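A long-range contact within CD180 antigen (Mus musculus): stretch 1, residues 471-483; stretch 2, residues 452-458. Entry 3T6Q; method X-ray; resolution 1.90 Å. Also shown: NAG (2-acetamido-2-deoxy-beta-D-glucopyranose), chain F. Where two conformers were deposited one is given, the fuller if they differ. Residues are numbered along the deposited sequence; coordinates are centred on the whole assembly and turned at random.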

# COMPACT_ATOMS: atom_id res chain seq x y z
N SER A 471 -36.22 15.71 -49.55
CA SER A 471 -37.06 15.35 -48.37
C SER A 471 -37.17 16.43 -47.29
O SER A 471 -38.11 16.40 -46.50
CB SER A 471 -36.52 14.09 -47.71
OG SER A 471 -35.26 14.40 -47.13
N LEU A 472 -36.21 17.36 -47.24
CA LEU A 472 -36.11 18.32 -46.12
C LEU A 472 -37.10 19.46 -46.17
O LEU A 472 -37.38 20.07 -45.15
CB LEU A 472 -34.68 18.90 -46.01
CG LEU A 472 -33.52 17.91 -45.98
CD1 LEU A 472 -32.21 18.69 -46.15
CD2 LEU A 472 -33.49 17.11 -44.67
N GLN A 473 -37.62 19.75 -47.35
CA GLN A 473 -38.43 20.97 -47.53
C GLN A 473 -39.78 20.93 -46.75
O GLN A 473 -40.44 21.96 -46.63
CB GLN A 473 -38.62 21.29 -49.03
CG GLN A 473 -37.33 21.52 -49.84
CD GLN A 473 -36.89 22.99 -49.91
OE1 GLN A 473 -36.73 23.64 -48.89
NE2 GLN A 473 -36.65 23.50 -51.13
N THR A 474 -40.17 19.77 -46.21
CA THR A 474 -41.35 19.68 -45.32
C THR A 474 -41.08 20.00 -43.85
O THR A 474 -42.02 19.97 -43.04
CB THR A 474 -42.04 18.28 -45.39
OG1 THR A 474 -41.14 17.24 -44.95
CG2 THR A 474 -42.57 17.98 -46.80
N LEU A 475 -39.83 20.27 -43.48
CA LEU A 475 -39.47 20.40 -42.05
C LEU A 475 -39.43 21.88 -41.61
O LEU A 475 -38.38 22.43 -41.27
CB LEU A 475 -38.13 19.65 -41.76
CG LEU A 475 -38.21 18.15 -42.14
CD1 LEU A 475 -36.83 17.52 -42.05
CD2 LEU A 475 -39.20 17.39 -41.25
N GLY A 476 -40.59 22.54 -41.62
CA GLY A 476 -40.66 23.98 -41.34
C GLY A 476 -40.14 24.42 -39.98
O GLY A 476 -39.70 25.57 -39.86
N ARG A 477 -40.17 23.56 -38.94
CA ARG A 477 -39.62 23.98 -37.63
C ARG A 477 -38.15 23.61 -37.39
O ARG A 477 -37.59 23.80 -36.29
CB ARG A 477 -40.50 23.49 -36.48
CG ARG A 477 -41.98 23.83 -36.69
CD ARG A 477 -42.70 24.32 -35.45
NE ARG A 477 -42.98 25.74 -35.63
CZ ARG A 477 -43.38 26.59 -34.69
NH1 ARG A 477 -43.53 26.18 -33.43
NH2 ARG A 477 -43.60 27.86 -35.00
N LEU A 478 -37.51 23.06 -38.41
CA LEU A 478 -36.15 22.56 -38.23
C LEU A 478 -35.16 23.64 -37.82
O LEU A 478 -35.07 24.69 -38.47
CB LEU A 478 -35.67 21.87 -39.51
CG LEU A 478 -34.43 20.99 -39.30
CD1 LEU A 478 -34.92 19.75 -38.51
CD2 LEU A 478 -33.98 20.54 -40.71
N GLU A 479 -34.41 23.37 -36.76
CA GLU A 479 -33.38 24.28 -36.28
C GLU A 479 -31.99 23.76 -36.50
O GLU A 479 -31.08 24.54 -36.82
CB GLU A 479 -33.56 24.60 -34.79
CG GLU A 479 -34.72 25.56 -34.56
CD GLU A 479 -34.98 25.80 -33.09
OE1 GLU A 479 -34.03 25.89 -32.29
OE2 GLU A 479 -36.17 25.88 -32.74
N ILE A 480 -31.81 22.45 -36.31
CA ILE A 480 -30.47 21.84 -36.35
C ILE A 480 -30.50 20.76 -37.44
O ILE A 480 -31.38 19.89 -37.44
CB ILE A 480 -30.11 21.18 -34.99
CG1 ILE A 480 -30.08 22.21 -33.88
CG2 ILE A 480 -28.78 20.43 -35.09
CD1 ILE A 480 -30.11 21.62 -32.47
N LEU A 481 -29.58 20.88 -38.39
CA LEU A 481 -29.46 19.99 -39.53
C LEU A 481 -28.00 19.58 -39.64
O LEU A 481 -27.09 20.44 -39.77
CB LEU A 481 -29.95 20.67 -40.82
CG LEU A 481 -29.83 19.94 -42.16
CD1 LEU A 481 -30.59 18.59 -42.09
CD2 LEU A 481 -30.38 20.85 -43.28
N VAL A 482 -27.76 18.27 -39.58
CA VAL A 482 -26.37 17.73 -39.66
C VAL A 482 -26.34 16.92 -40.97
O VAL A 482 -27.06 15.92 -41.13
CB VAL A 482 -26.02 16.79 -38.48
CG1 VAL A 482 -24.58 16.24 -38.61
CG2 VAL A 482 -26.20 17.51 -37.16
N LEU A 483 -25.52 17.40 -41.90
CA LEU A 483 -25.33 16.77 -43.19
C LEU A 483 -23.88 16.51 -43.46
O LEU A 483 -23.44 16.52 -44.61
CB LEU A 483 -25.91 17.67 -44.31
CG LEU A 483 -27.44 17.74 -44.41
CD1 LEU A 483 -27.84 18.80 -45.43
CD2 LEU A 483 -28.04 16.41 -44.84
C1 NAG F . -28.36 10.71 -32.22
C2 NAG F . -27.34 10.23 -31.17
C3 NAG F . -27.83 10.68 -29.78
C4 NAG F . -28.12 12.20 -29.71
C5 NAG F . -29.02 12.62 -30.88
C6 NAG F . -29.19 14.14 -30.97
C7 NAG F . -26.05 8.14 -31.48
C8 NAG F . -26.06 6.62 -31.51
N2 NAG F . -27.20 8.76 -31.25
O3 NAG F . -26.84 10.35 -28.80
O4 NAG F . -28.90 12.49 -28.54
O5 NAG F . -28.50 12.15 -32.12
O6 NAG F . -27.93 14.77 -31.04
O7 NAG F . -25.00 8.76 -31.64
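Stretch 2 (452-458) QHLNLQG

The carbonyl of Gln 452 accepts two backbone hydrogen bonds from consecutive residues of stretch 1, so that one oxygen serves two amides where the parallel ladder begins. Glu 479 N lies 2.8 Å from Gln 452 O with an N-H...O angle of 153°, and Ile 480 N lies 2.9 Å from the same Gln 452 O at 157°. The backbone of Glu 479, at phi/psi -110/-39, departs from extended geometry and allows both amides to converge on one oxygen.

Beyond this fork the two stretches run as parallel strands. Residues 453-455 of stretch 2 lie beside 480-482 of stretch 1, the strand axes approach to 4.9 Å, and their N-to-C directions differ by only 3°. All six residues have extended backbones, with phi between -106° and -144° and psi between 115° and 125°. The register is seen in the CA-CA distances of 4.6 Å for His 453 with Ile 480, 5.2 Å for Leu 454 with Leu 481, and 4.8 Å for Asn 455 with Val 482.

The hydrogen bonds follow the zigzag expected of parallel strands. Leu 454 uses both its backbone groups: its N donates to Ile 480 O at 2.9 Å and 164°, and its O accepts from Val 482 N at 3.1 Å and 157°. Leu 456 N then donates to Val 482 O at 2.8 Å, with an angle of 148°, carrying the ladder one step past the strand. Gln 457 N, at 3.5 Å from Val 482 O, is poorly angled and adds no further bond. Between these bonds, two CA-H...O contacts help fill the gap: His 453 CA to Ile 480 O at 3.5 Å and Leu 481 CA to Leu 454 O at 3.6 Å.

Side chains alternate between the sheet faces. On the one bearing Ile 480, Val 482, His 453 and Asn 455, Ile 480 CG2 sits 3.9 Å from the centroid of the His 453 ring and 22° off its normal, which places the methyl over the ring face in a CH-pi contact. The same imidazole meets the sugar, with His 453 CE1 3.3 Å from NAG O6. Farther along, Val 482 CG1 approaches Gln 457 CB at 4.2 Å.

The face bearing Leu 454 and Leu 481 is apolar. Leu 454 is buried among leucines that stretch 1 supplies from its loop as well as its strand: Leu 454 CD2 is 3.6 Å from Leu 472 CD2, 3.6 Å from Leu 475 CD1 and 4.3 Å from Leu 481 CD1, while Leu 454 CB is 3.9 Å from Leu 478 CD1. A type I turn from Leu 475 to Leu 478, closed by Leu 478 N to Leu 475 O at 3.1 Å, leads the chain toward the strand. Leu 456 extends the packing, its CD1 lying 3.9 Å from Leu 472 CD2 and its CB 4.0 Å from Leu 483 CD2. Altogether the contact buries 663 Å², summed over both stretches.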

# COMPACT_ATOMS: atom_id res chain seq x y z
N GLN A 452 -37.32 19.62 -34.75
CA GLN A 452 -36.33 20.68 -34.51
C GLN A 452 -34.90 20.29 -34.85
O GLN A 452 -34.07 21.16 -35.14
CB GLN A 452 -36.31 21.07 -33.03
CG GLN A 452 -37.61 21.72 -32.53
CD GLN A 452 -37.52 22.01 -31.05
OE1 GLN A 452 -36.44 21.95 -30.46
NE2 GLN A 452 -38.64 22.27 -30.43
N HIS A 453 -34.61 18.99 -34.83
CA HIS A 453 -33.22 18.51 -34.82
C HIS A 453 -33.17 17.24 -35.65
O HIS A 453 -33.85 16.24 -35.34
CB HIS A 453 -32.77 18.29 -33.37
CG HIS A 453 -31.34 17.89 -33.17
ND1 HIS A 453 -30.74 17.95 -31.96
CD2 HIS A 453 -30.40 17.33 -34.05
CE1 HIS A 453 -29.48 17.49 -32.05
NE2 HIS A 453 -29.27 17.09 -33.33
N LEU A 454 -32.41 17.27 -36.76
CA LEU A 454 -32.35 16.11 -37.65
C LEU A 454 -30.91 15.80 -37.95
O LEU A 454 -30.18 16.67 -38.48
CB LEU A 454 -33.09 16.37 -38.96
CG LEU A 454 -33.08 15.30 -40.06
CD1 LEU A 454 -33.77 14.04 -39.54
CD2 LEU A 454 -33.75 15.85 -41.31
N ASN A 455 -30.46 14.59 -37.58
CA ASN A 455 -29.07 14.25 -37.85
C ASN A 455 -29.08 13.29 -39.01
O ASN A 455 -29.62 12.17 -38.90
CB ASN A 455 -28.38 13.64 -36.60
CG ASN A 455 -26.88 13.35 -36.80
OD1 ASN A 455 -26.12 13.50 -35.86
ND2 ASN A 455 -26.48 12.87 -37.96
N LEU A 456 -28.47 13.70 -40.13
CA LEU A 456 -28.34 12.83 -41.29
C LEU A 456 -26.91 12.62 -41.72
O LEU A 456 -26.63 12.43 -42.92
CB LEU A 456 -29.10 13.44 -42.46
CG LEU A 456 -30.61 13.57 -42.35
CD1 LEU A 456 -31.12 14.28 -43.57
CD2 LEU A 456 -31.27 12.20 -42.22
N GLN A 457 -25.99 12.63 -40.76
CA GLN A 457 -24.61 12.34 -41.09
C GLN A 457 -24.52 10.99 -41.79
O GLN A 457 -25.18 10.02 -41.38
CB GLN A 457 -23.79 12.33 -39.80
CG GLN A 457 -22.31 12.17 -40.04
CD GLN A 457 -21.50 12.08 -38.77
OE1 GLN A 457 -20.83 11.08 -38.53
NE2 GLN A 457 -21.54 13.12 -37.97
N GLY A 458 -23.69 10.89 -42.84
CA GLY A 458 -23.51 9.60 -43.54
C GLY A 458 -24.68 9.05 -44.38
O GLY A 458 -24.73 7.85 -44.66